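Local structure of hypoxanthine-guanine phosphoribosyltransferase (Thermus thermophilus, 3ACD) at residues 42-47 with 98-103; 104-109 with 132-137; 159-164 with 171-176. The protein probably catalyses, with magnesium, the transfer of a phosphoribosyl group between diphosphate and hypoxanthine or guanine, making IMP and GMP for purine salvage. All coordinates share one frame; numbering follows the deposited sequence.

Interaction 1 lies deepest, pairing two neighbouring strands of the parallel sheet near the centre of the chain; its chemistry is backbone bonding and valine and isoleucine packing, with the carboxylates of Glu102 and Asp103, both on 98-103, lying beside the ribose. Interaction 2 follows directly in the chain, and the two share a joint, Asp103 with Leu132. It too is buried, but it adds a salt-bridge network to its backbone bonds and holds the phosphate and base of the same IMP. Interaction 3, only partly buried, joins a loop to the piece carrying strand 174-175, largely by packing; its Leu161 touches Gly47 and Asp103 of interaction 1 and Ile104 and Leu132 of interaction 2.

Interaction 1: residues 42-47 with 98-103. With IMP (inosinic acid), chain B.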
loop_
_atom_site.group_PDB
_atom_site.type_symbol
_atom_site.label_atom_id
_atom_site.label_comp_id
_atom_site.label_asym_id
_atom_site.label_seq_id
_atom_site.Cartn_x
_atom_site.Cartn_y
_atom_site.Cartn_z
ATOM N N ILE A 42 9.609 6.400 1.975
ATOM C CA ILE A 42 8.657 7.136 1.154
ATOM C C ILE A 42 8.222 6.287 -0.033
ATOM O O ILE A 42 9.015 5.996 -0.929
ATOM C CB ILE A 42 9.277 8.443 0.634
ATOM C CG1 ILE A 42 9.714 9.307 1.822
ATOM C CG2 ILE A 42 8.276 9.177 -0.258
ATOM C CD1 ILE A 42 10.360 10.620 1.423
ATOM N N CYS A 43 6.954 5.892 -0.022
ATOM C CA CYS A 43 6.387 5.078 -1.083
ATOM C C CYS A 43 5.927 5.934 -2.258
ATOM O O CYS A 43 5.131 6.860 -2.090
ATOM C CB CYS A 43 5.200 4.276 -0.546
ATOM S SG CYS A 43 4.284 3.368 -1.820
ATOM N N VAL A 44 6.440 5.630 -3.446
ATOM C CA VAL A 44 6.047 6.365 -4.639
ATOM C C VAL A 44 4.795 5.708 -5.216
ATOM O O VAL A 44 4.855 4.626 -5.804
ATOM C CB VAL A 44 7.172 6.370 -5.705
ATOM C CG1 VAL A 44 6.701 7.096 -6.961
ATOM C CG2 VAL A 44 8.413 7.060 -5.147
ATOM N N LEU A 45 3.655 6.366 -5.027
ATOM C CA LEU A 45 2.370 5.864 -5.518
ATOM C C LEU A 45 2.251 6.084 -7.026
ATOM O O LEU A 45 2.890 6.982 -7.569
ATOM C CB LEU A 45 1.224 6.588 -4.801
ATOM C CG LEU A 45 1.074 6.305 -3.305
ATOM C CD1 LEU A 45 0.027 7.231 -2.704
ATOM C CD2 LEU A 45 0.684 4.848 -3.107
ATOM N N ASN A 46 1.422 5.293 -7.705
ATOM C CA ASN A 46 0.611 4.234 -7.097
ATOM C C ASN A 46 1.287 2.865 -7.155
ATOM O O ASN A 46 1.036 2.004 -6.311
ATOM C CB ASN A 46 -0.730 4.105 -7.836
ATOM C CG ASN A 46 -1.644 5.298 -7.632
ATOM O OD1 ASN A 46 -2.645 5.448 -8.335
ATOM N ND2 ASN A 46 -1.321 6.140 -6.666
ATOM N N GLY A 47 2.135 2.675 -8.159
ATOM C CA GLY A 47 2.792 1.394 -8.378
ATOM C C GLY A 47 3.565 0.665 -7.293
ATOM O O GLY A 47 3.605 -0.566 -7.294
ATOM N N VAL A 98 16.347 8.829 4.833
ATOM C CA VAL A 98 15.271 8.478 3.919
ATOM C C VAL A 98 15.539 7.311 2.977
ATOM O O VAL A 98 16.650 7.132 2.475
ATOM C CB VAL A 98 14.892 9.707 3.053
ATOM C CG1 VAL A 98 13.739 9.360 2.114
ATOM C CG2 VAL A 98 14.519 10.882 3.954
ATOM N N ILE A 99 14.501 6.511 2.750
ATOM C CA ILE A 99 14.585 5.397 1.816
ATOM C C ILE A 99 13.398 5.544 0.872
ATOM O O ILE A 99 12.247 5.467 1.299
ATOM C CB ILE A 99 14.478 4.014 2.500
ATOM C CG1 ILE A 99 15.632 3.805 3.488
ATOM C CG2 ILE A 99 14.511 2.918 1.429
ATOM C CD1 ILE A 99 15.543 2.487 4.253
ATOM N N VAL A 100 13.684 5.781 -0.403
ATOM C CA VAL A 100 12.639 5.918 -1.410
ATOM C C VAL A 100 12.257 4.505 -1.845
ATOM O O VAL A 100 13.131 3.675 -2.083
ATOM C CB VAL A 100 13.147 6.696 -2.646
ATOM C CG1 VAL A 100 12.050 6.777 -3.704
ATOM C CG2 VAL A 100 13.594 8.097 -2.235
ATOM N N VAL A 101 10.960 4.230 -1.931
ATOM C CA VAL A 101 10.496 2.911 -2.344
ATOM C C VAL A 101 9.752 3.054 -3.671
ATOM O O VAL A 101 8.645 3.601 -3.728
ATOM C CB VAL A 101 9.571 2.282 -1.276
ATOM C CG1 VAL A 101 9.122 0.895 -1.725
ATOM C CG2 VAL A 101 10.310 2.190 0.058
ATOM N N GLU A 102 10.381 2.555 -4.732
ATOM C CA GLU A 102 9.853 2.628 -6.091
ATOM C C GLU A 102 9.427 1.276 -6.634
ATOM O O GLU A 102 9.871 0.242 -6.148
ATOM C CB GLU A 102 10.925 3.214 -7.016
ATOM C CG GLU A 102 10.918 4.722 -7.093
ATOM C CD GLU A 102 9.860 5.234 -8.040
ATOM O OE1 GLU A 102 8.842 4.535 -8.228
ATOM O OE2 GLU A 102 10.042 6.338 -8.590
ATOM N N ASP A 103 8.570 1.286 -7.652
ATOM C CA ASP A 103 8.124 0.038 -8.253
ATOM C C ASP A 103 9.139 -0.448 -9.279
ATOM O O ASP A 103 9.686 -1.546 -9.151
ATOM C CB ASP A 103 6.731 0.187 -8.901
ATOM C CG ASP A 103 6.631 1.357 -9.885
ATOM O OD1 ASP A 103 7.582 2.157 -10.019
ATOM O OD2 ASP A 103 5.565 1.477 -10.533
HETATM P P IMP B . 11.005 6.222 -15.443
HETATM O O1P IMP B . 11.197 6.098 -16.903
HETATM O O2P IMP B . 10.963 7.774 -15.044
HETATM O O3P IMP B . 12.221 5.490 -14.679
HETATM O "O5'" IMP B . 9.608 5.498 -15.054
HETATM C "C5'" IMP B . 8.841 6.016 -13.969
HETATM C "C4'" IMP B . 7.532 5.242 -13.796
HETATM O "O4'" IMP B . 7.113 4.637 -15.056
HETATM C "C3'" IMP B . 7.739 4.023 -12.867
HETATM O "O3'" IMP B . 7.710 4.396 -11.488
HETATM C "C2'" IMP B . 6.523 3.163 -13.252
HETATM O "O2'" IMP B . 5.353 3.567 -12.534
HETATM C "C1'" IMP B . 6.363 3.441 -14.757
HETATM N N9 IMP B . 6.875 2.280 -15.524
HETATM C C8 IMP B . 8.064 2.187 -16.210
HETATM N N7 IMP B . 8.175 1.007 -16.761
HETATM C C5 IMP B . 7.082 0.275 -16.458
HETATM C C6 IMP B . 6.635 -1.051 -16.763
HETATM O O6 IMP B . 7.320 -1.802 -17.439
HETATM N N1 IMP B . 5.423 -1.463 -16.265
HETATM C C2 IMP B . 4.646 -0.623 -15.497
HETATM N N3 IMP B . 5.042 0.599 -15.213
HETATM C C4 IMP B . 6.233 1.085 -15.661
HETATM O O HOH W 1 5.862 3.983 -8.275
HETATM O O HOH W 2 3.883 4.216 -10.020
#
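OD2 of Asp103 lies against the CA of Gly47 and takes two hydrogen bonds, one from the ribose O2' of IMP at 2.9 Å and a longer one from water 2. That water also accepts from Gly47 N, tying the turn at Gly47 to the sugar and the carboxylate. The other oxygen, OD1, receives the ribose O3' at 2.7 Å, and the aspartate therefore spans the two hydroxyls. Its CG sits between the backbone N and the carbonyl carbon (chi1 53°), which swings both oxygens onto the ribose. A cis peptide, Leu45-Asn46, precedes Gly47. Behind this turn run two neighbouring parallel strands of the central sheet of a type I phosphoribosyltransferase, and Glu102-Asp103 is the acidic pair of the PRPP-binding motif. Their backbones are joined by Val101 N to Ile42 O at 2.8 Å, Ile42 N to Ile99 O at 2.9 Å and Val44 N to Val101 O at 3.0 Å. On one face of the sheet, CD1 of Ile42 meets CG1 of Val98, and helix 109-119 covers Ile42, Val44 and Val100. Glu102 bends at chi2 (-81°), which folds its carboxylate back beside Val44, with OE1 3.5 Å from Val44 CB. The methyl groups of Val44 pack on that carboxylate and, through CG2, on CG1 of Val100 at 3.9 Å. OE1 accepts a bond from water 1, which also donates to Val44 O at 2.7 Å, and a weak one from Asp103 N. An alanine in place of Glu102 would probably leave water 1 and Asp103 N without this acceptor and open a gap against Val44.

Interaction 2: residues 104-109 with 132-137; sequences IVDTGL and LSKPSR. With IMP (inosinic acid), chain B.
The guanidinium of Arg137 meets the carboxylate of Asp106 edge to edge, the two planes only 22° apart. It grips side-on, NE bonding OD1 at 2.9 Å and NH2 bonding OD2, each on the syn side. The second flat group is the purine of IMP. CG2 of Ile104 sits over one of its faces, 3.6 Å from C4 of the base, while Lys134 NZ comes at the edge, nearly in the plane of the base, and bonds its O6 at 2.9 Å and its N7 at 3.2 Å. The methyl CD1 of Ile104 rests on the lysine chain, 3.7 Å from Lys134 CE, and its CG1 packs against Leu132 CB. A bend at chi3 (-67°) carries the ammonium round to the base. Ala154 O and water 3, which reaches on to Asp106 OD2, make four acceptors round NZ, and at least one hydrogen is probably shared; Lys134 and Asp106 form only a long salt bridge. Two short parallel strands, bonded from Val105 N to Leu132 O and from Lys134 N to Val105 O, hold the partners in register. Beyond them the PRPP-binding loop of the family wraps the phosphate. The backbone N atoms of Asp106 and Gly108 both reach O3P, and Thr107 gives O1P its N and, at 2.7 Å, its OG1. That hydroxyl also accepts from Leu109 N, an ST turn, as helix 109-119 starts behind Gly108. The two-point grip of Arg137 probably limits rotation of the Asp106 carboxylate. Lys134, giving hydrogens to both N7 and O6, suits a 6-oxopurine, which is what hypoxanthine and guanine share.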
loop_
_atom_site.group_PDB
_atom_site.type_symbol
_atom_site.label_atom_id
_atom_site.label_comp_id
_atom_site.label_asym_id
_atom_site.label_seq_id
_atom_site.Cartn_x
_atom_site.Cartn_y
_atom_site.Cartn_z
ATOM N N ILE A 104 9.413 0.379 -10.281
ATOM C CA ILE A 104 10.361 0.009 -11.322
ATOM C C ILE A 104 11.064 1.233 -11.897
ATOM O O ILE A 104 10.438 2.261 -12.144
ATOM C CB ILE A 104 9.645 -0.762 -12.459
ATOM C CG1 ILE A 104 10.634 -1.129 -13.570
ATOM C CG2 ILE A 104 8.515 0.080 -13.026
ATOM C CD1 ILE A 104 10.034 -2.079 -14.598
ATOM N N VAL A 105 12.376 1.121 -12.077
ATOM C CA VAL A 105 13.162 2.208 -12.642
ATOM C C VAL A 105 13.347 1.879 -14.119
ATOM O O VAL A 105 13.932 0.851 -14.474
ATOM C CB VAL A 105 14.537 2.339 -11.938
ATOM C CG1 VAL A 105 15.320 3.523 -12.522
ATOM C CG2 VAL A 105 14.328 2.536 -10.435
ATOM N N ASP A 106 12.814 2.748 -14.972
ATOM C CA ASP A 106 12.882 2.564 -16.415
ATOM C C ASP A 106 13.965 3.480 -16.971
ATOM O O ASP A 106 15.139 3.111 -16.966
ATOM C CB ASP A 106 11.512 2.878 -17.026
ATOM C CG ASP A 106 11.442 2.589 -18.515
ATOM O OD1 ASP A 106 12.319 1.876 -19.043
ATOM O OD2 ASP A 106 10.485 3.070 -19.157
ATOM N N THR A 107 13.588 4.671 -17.433
ATOM C CA THR A 107 14.583 5.606 -17.959
ATOM C C THR A 107 15.338 6.251 -16.797
ATOM O O THR A 107 16.472 6.706 -16.958
ATOM C CB THR A 107 13.940 6.739 -18.801
ATOM O OG1 THR A 107 13.164 7.596 -17.952
ATOM C CG2 THR A 107 13.050 6.157 -19.891
ATOM N N GLY A 108 14.699 6.286 -15.630
ATOM C CA GLY A 108 15.315 6.874 -14.455
ATOM C C GLY A 108 14.997 8.350 -14.259
ATOM O O GLY A 108 15.365 8.941 -13.248
ATOM N N LEU A 109 14.311 8.950 -15.227
ATOM C CA LEU A 109 13.964 10.366 -15.146
ATOM C C LEU A 109 13.154 10.719 -13.898
ATOM O O LEU A 109 13.478 11.673 -13.189
ATOM C CB LEU A 109 13.192 10.788 -16.400
ATOM C CG LEU A 109 13.973 10.673 -17.715
ATOM C CD1 LEU A 109 13.062 10.982 -18.894
ATOM C CD2 LEU A 109 15.160 11.625 -17.688
ATOM N N LEU A 132 12.011 -3.488 -9.328
ATOM C CA LEU A 132 12.582 -3.819 -10.631
ATOM C C LEU A 132 13.379 -2.688 -11.268
ATOM O O LEU A 132 13.263 -1.526 -10.877
ATOM C CB LEU A 132 11.462 -4.205 -11.598
ATOM C CG LEU A 132 10.461 -5.281 -11.168
ATOM C CD1 LEU A 132 9.255 -5.246 -12.099
ATOM C CD2 LEU A 132 11.126 -6.647 -11.184
ATOM N N SER A 133 14.180 -3.044 -12.266
ATOM C CA SER A 133 14.976 -2.071 -13.000
ATOM C C SER A 133 15.271 -2.605 -14.396
ATOM O O SER A 133 15.640 -3.772 -14.555
ATOM C CB SER A 133 16.293 -1.779 -12.280
ATOM O OG SER A 133 17.062 -0.837 -13.020
ATOM N N LYS A 134 15.087 -1.746 -15.397
ATOM C CA LYS A 134 15.339 -2.079 -16.801
ATOM C C LYS A 134 16.483 -1.171 -17.255
ATOM O O LYS A 134 16.269 -0.187 -17.968
ATOM C CB LYS A 134 14.081 -1.808 -17.638
ATOM C CG LYS A 134 12.884 -2.671 -17.245
ATOM C CD LYS A 134 11.667 -2.441 -18.136
ATOM C CE LYS A 134 11.077 -1.050 -17.947
ATOM N NZ LYS A 134 9.805 -0.879 -18.708
ATOM N N PRO A 135 17.717 -1.498 -16.846
ATOM C CA PRO A 135 18.914 -0.724 -17.182
ATOM C C PRO A 135 19.186 -0.425 -18.655
ATOM O O PRO A 135 19.822 0.582 -18.965
ATOM C CB PRO A 135 20.039 -1.522 -16.516
ATOM C CG PRO A 135 19.521 -2.923 -16.544
ATOM C CD PRO A 135 18.083 -2.738 -16.134
ATOM N N SER A 136 18.712 -1.272 -19.562
ATOM C CA SER A 136 18.950 -1.021 -20.980
ATOM C C SER A 136 18.172 0.207 -21.441
ATOM O O SER A 136 18.416 0.735 -22.524
ATOM C CB SER A 136 18.562 -2.244 -21.826
ATOM O OG SER A 136 17.174 -2.519 -21.775
ATOM N N ARG A 137 17.249 0.669 -20.599
ATOM C CA ARG A 137 16.422 1.834 -20.907
ATOM C C ARG A 137 16.893 3.102 -20.189
ATOM O O ARG A 137 16.380 4.192 -20.445
ATOM C CB ARG A 137 14.969 1.549 -20.509
ATOM C CG ARG A 137 14.256 0.540 -21.392
ATOM C CD ARG A 137 13.471 1.249 -22.483
ATOM N NE ARG A 137 12.417 2.080 -21.907
ATOM C CZ ARG A 137 11.660 2.924 -22.602
ATOM N NH1 ARG A 137 11.837 3.053 -23.909
ATOM N NH2 ARG A 137 10.731 3.644 -21.985
HETATM P P IMP B . 11.005 6.222 -15.443
HETATM O O1P IMP B . 11.197 6.098 -16.903
HETATM O O2P IMP B . 10.963 7.774 -15.044
HETATM O O3P IMP B . 12.221 5.490 -14.679
HETATM O "O5'" IMP B . 9.608 5.498 -15.054
HETATM C "C5'" IMP B . 8.841 6.016 -13.969
HETATM C "C4'" IMP B . 7.532 5.242 -13.796
HETATM O "O4'" IMP B . 7.113 4.637 -15.056
HETATM C "C3'" IMP B . 7.739 4.023 -12.867
HETATM O "O3'" IMP B . 7.710 4.396 -11.488
HETATM C "C2'" IMP B . 6.523 3.163 -13.252
HETATM O "O2'" IMP B . 5.353 3.567 -12.534
HETATM C "C1'" IMP B . 6.363 3.441 -14.757
HETATM N N9 IMP B . 6.875 2.280 -15.524
HETATM C C8 IMP B . 8.064 2.187 -16.210
HETATM N N7 IMP B . 8.175 1.007 -16.761
HETATM C C5 IMP B . 7.082 0.275 -16.458
HETATM C C6 IMP B . 6.635 -1.051 -16.763
HETATM O O6 IMP B . 7.320 -1.802 -17.439
HETATM N N1 IMP B . 5.423 -1.463 -16.265
HETATM C C2 IMP B . 4.646 -0.623 -15.497
HETATM N N3 IMP B . 5.042 0.599 -15.213
HETATM C C4 IMP B . 6.233 1.085 -15.661
HETATM O O HOH W 3 8.309 1.267 -19.997
#

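Interaction 3: residues 159-164 with 171-176; sequences YGLDRA and PFITSI
Tyr159 and Ile173 make the closely packed end of this contact, with CD1 of Ile173 3.9 Å from CB of Tyr159. The isoleucine chain leaves its backbone at an angle and then turns in: chi2 at -66° swings CD1 toward the loop, where it also meets CD1 of Leu161, more distantly, at 4.4 Å. Beside them the chain of Pro171 and Phe172 lies alongside Tyr159, with Pro171 O 3.8 Å from ring atom CD1. CG of Tyr159 is anti to its backbone N (chi1 -165°), and the ring runs on past the contact, touching helices 16-33 and 49-56, with OH bonded to Asp54. Tyr159 and Pro171 also touch Arg57 of the second subunit, so this end reaches the dimer interface.

The other end is thinner and more open. There CG2 of Ile176 lies 3.6 Å from NH1 of Arg163, a methyl resting against a guanidinium, and also approaches CD of the same arginine. Arg163 bends at chi3 (57°), which brings NH1 to that methyl, while its NE goes to Asp167 in a salt bridge and the guanidinium makes a cation-pi contact with Tyr157. The two segments run roughly alongside each other, their directions 34° apart. They join the loop after strand 156-157 to the returning strand 174-175, which pairs antiparallel with 156-157. The side chain of Leu161 comes within about 4 Å of the bound IMP, and Asp162, its neighbour, has been seen at a GMP site, though no GMP is bound to this chain here.

With no hydrogen bond between the segments, the contact depends on packing, centred on Tyr159 and Ile173. The polar ends of Tyr159 and Arg163 bond to Asp54 and Asp167, outside both segments, so the packing here probably adds shape rather than polar links.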
loop_
_atom_site.group_PDB
_atom_site.type_symbol
_atom_site.label_atom_id
_atom_site.label_comp_id
_atom_site.label_asym_id
_atom_site.label_seq_id
_atom_site.Cartn_x
_atom_site.Cartn_y
_atom_site.Cartn_z
ATOM N N TYR A 159 1.457 -7.075 -9.197
ATOM C CA TYR A 159 2.105 -6.735 -7.931
ATOM C C TYR A 159 2.188 -5.211 -7.748
ATOM O O TYR A 159 3.241 -4.671 -7.401
ATOM C CB TYR A 159 3.514 -7.354 -7.893
ATOM C CG TYR A 159 4.161 -7.397 -6.520
ATOM C CD1 TYR A 159 3.790 -8.360 -5.574
ATOM C CD2 TYR A 159 5.139 -6.470 -6.164
ATOM C CE1 TYR A 159 4.387 -8.394 -4.305
ATOM C CE2 TYR A 159 5.734 -6.492 -4.906
ATOM C CZ TYR A 159 5.356 -7.452 -3.981
ATOM O OH TYR A 159 5.944 -7.449 -2.733
ATOM N N GLY A 160 1.075 -4.525 -7.994
ATOM C CA GLY A 160 1.044 -3.078 -7.837
ATOM C C GLY A 160 1.188 -2.285 -9.124
ATOM O O GLY A 160 0.646 -1.182 -9.246
ATOM N N LEU A 161 1.918 -2.839 -10.087
ATOM C CA LEU A 161 2.133 -2.167 -11.363
ATOM C C LEU A 161 0.934 -2.403 -12.271
ATOM O O LEU A 161 0.413 -3.514 -12.358
ATOM C CB LEU A 161 3.422 -2.670 -12.022
ATOM C CG LEU A 161 4.739 -2.254 -11.345
ATOM C CD1 LEU A 161 4.831 -2.867 -9.958
ATOM C CD2 LEU A 161 5.922 -2.709 -12.195
ATOM N N ASP A 162 0.508 -1.350 -12.958
ATOM C CA ASP A 162 -0.662 -1.433 -13.819
ATOM C C ASP A 162 -0.425 -1.570 -15.310
ATOM O O ASP A 162 0.674 -1.357 -15.827
ATOM C CB ASP A 162 -1.533 -0.196 -13.614
ATOM C CG ASP A 162 -0.918 1.047 -14.239
ATOM O OD1 ASP A 162 0.206 1.412 -13.845
ATOM O OD2 ASP A 162 -1.552 1.649 -15.129
ATOM N N ARG A 163 -1.511 -1.927 -15.982
ATOM C CA ARG A 163 -1.578 -2.051 -17.426
ATOM C C ARG A 163 -2.876 -1.293 -17.693
ATOM O O ARG A 163 -3.967 -1.852 -17.590
ATOM C CB ARG A 163 -1.701 -3.519 -17.844
ATOM C CG ARG A 163 -1.793 -3.714 -19.344
ATOM C CD ARG A 163 -1.604 -5.168 -19.751
ATOM N NE ARG A 163 -2.556 -6.064 -19.099
ATOM C CZ ARG A 163 -2.867 -7.275 -19.552
ATOM N NH1 ARG A 163 -2.303 -7.733 -20.664
ATOM N NH2 ARG A 163 -3.736 -8.031 -18.898
ATOM N N ALA A 164 -2.752 -0.001 -17.988
ATOM C CA ALA A 164 -3.916 0.849 -18.227
ATOM C C ALA A 164 -4.829 0.843 -16.996
ATOM O O ALA A 164 -6.048 0.701 -17.111
ATOM C CB ALA A 164 -4.681 0.370 -19.460
ATOM N N PRO A 171 -0.856 -11.166 -7.995
ATOM C CA PRO A 171 0.146 -11.407 -6.950
ATOM C C PRO A 171 1.563 -11.637 -7.473
ATOM O O PRO A 171 2.516 -11.736 -6.695
ATOM C CB PRO A 171 -0.416 -12.620 -6.212
ATOM C CG PRO A 171 -1.110 -13.376 -7.301
ATOM C CD PRO A 171 -1.815 -12.284 -8.076
ATOM N N PHE A 172 1.697 -11.707 -8.791
ATOM C CA PHE A 172 2.994 -11.933 -9.416
ATOM C C PHE A 172 3.306 -10.863 -10.454
ATOM O O PHE A 172 2.453 -10.044 -10.800
ATOM C CB PHE A 172 3.010 -13.317 -10.076
ATOM C CG PHE A 172 1.832 -13.567 -10.980
ATOM C CD1 PHE A 172 1.744 -12.948 -12.226
ATOM C CD2 PHE A 172 0.787 -14.389 -10.567
ATOM C CE1 PHE A 172 0.629 -13.143 -13.045
ATOM C CE2 PHE A 172 -0.333 -14.590 -11.377
ATOM C CZ PHE A 172 -0.412 -13.964 -12.618
ATOM N N ILE A 173 4.542 -10.868 -10.937
ATOM C CA ILE A 173 4.961 -9.924 -11.959
ATOM C C ILE A 173 4.922 -10.666 -13.289
ATOM O O ILE A 173 5.447 -11.774 -13.403
ATOM C CB ILE A 173 6.409 -9.408 -11.711
ATOM C CG1 ILE A 173 6.401 -8.307 -10.646
ATOM C CG2 ILE A 173 7.016 -8.885 -13.013
ATOM C CD1 ILE A 173 5.689 -7.036 -11.076
ATOM N N THR A 174 4.280 -10.062 -14.283
ATOM C CA THR A 174 4.201 -10.663 -15.607
ATOM C C THR A 174 4.430 -9.569 -16.646
ATOM O O THR A 174 4.756 -8.434 -16.294
ATOM C CB THR A 174 2.839 -11.369 -15.829
ATOM O OG1 THR A 174 2.833 -12.016 -17.109
ATOM C CG2 THR A 174 1.699 -10.383 -15.756
ATOM N N SER A 175 4.264 -9.897 -17.921
ATOM C CA SER A 175 4.496 -8.916 -18.971
ATOM C C SER A 175 3.790 -9.280 -20.266
ATOM O O SER A 175 3.247 -10.374 -20.405
ATOM C CB SER A 175 5.998 -8.803 -19.246
ATOM O OG SER A 175 6.529 -10.066 -19.635
ATOM N N ILE A 176 3.811 -8.346 -21.211
ATOM C CA ILE A 176 3.203 -8.553 -22.520
ATOM C C ILE A 176 4.323 -8.537 -23.547
ATOM O O ILE A 176 5.465 -8.204 -23.227
ATOM C CB ILE A 176 2.210 -7.426 -22.879
ATOM C CG1 ILE A 176 2.932 -6.076 -22.851
ATOM C CG2 ILE A 176 1.033 -7.437 -21.916
ATOM C CD1 ILE A 176 2.069 -4.896 -23.256
#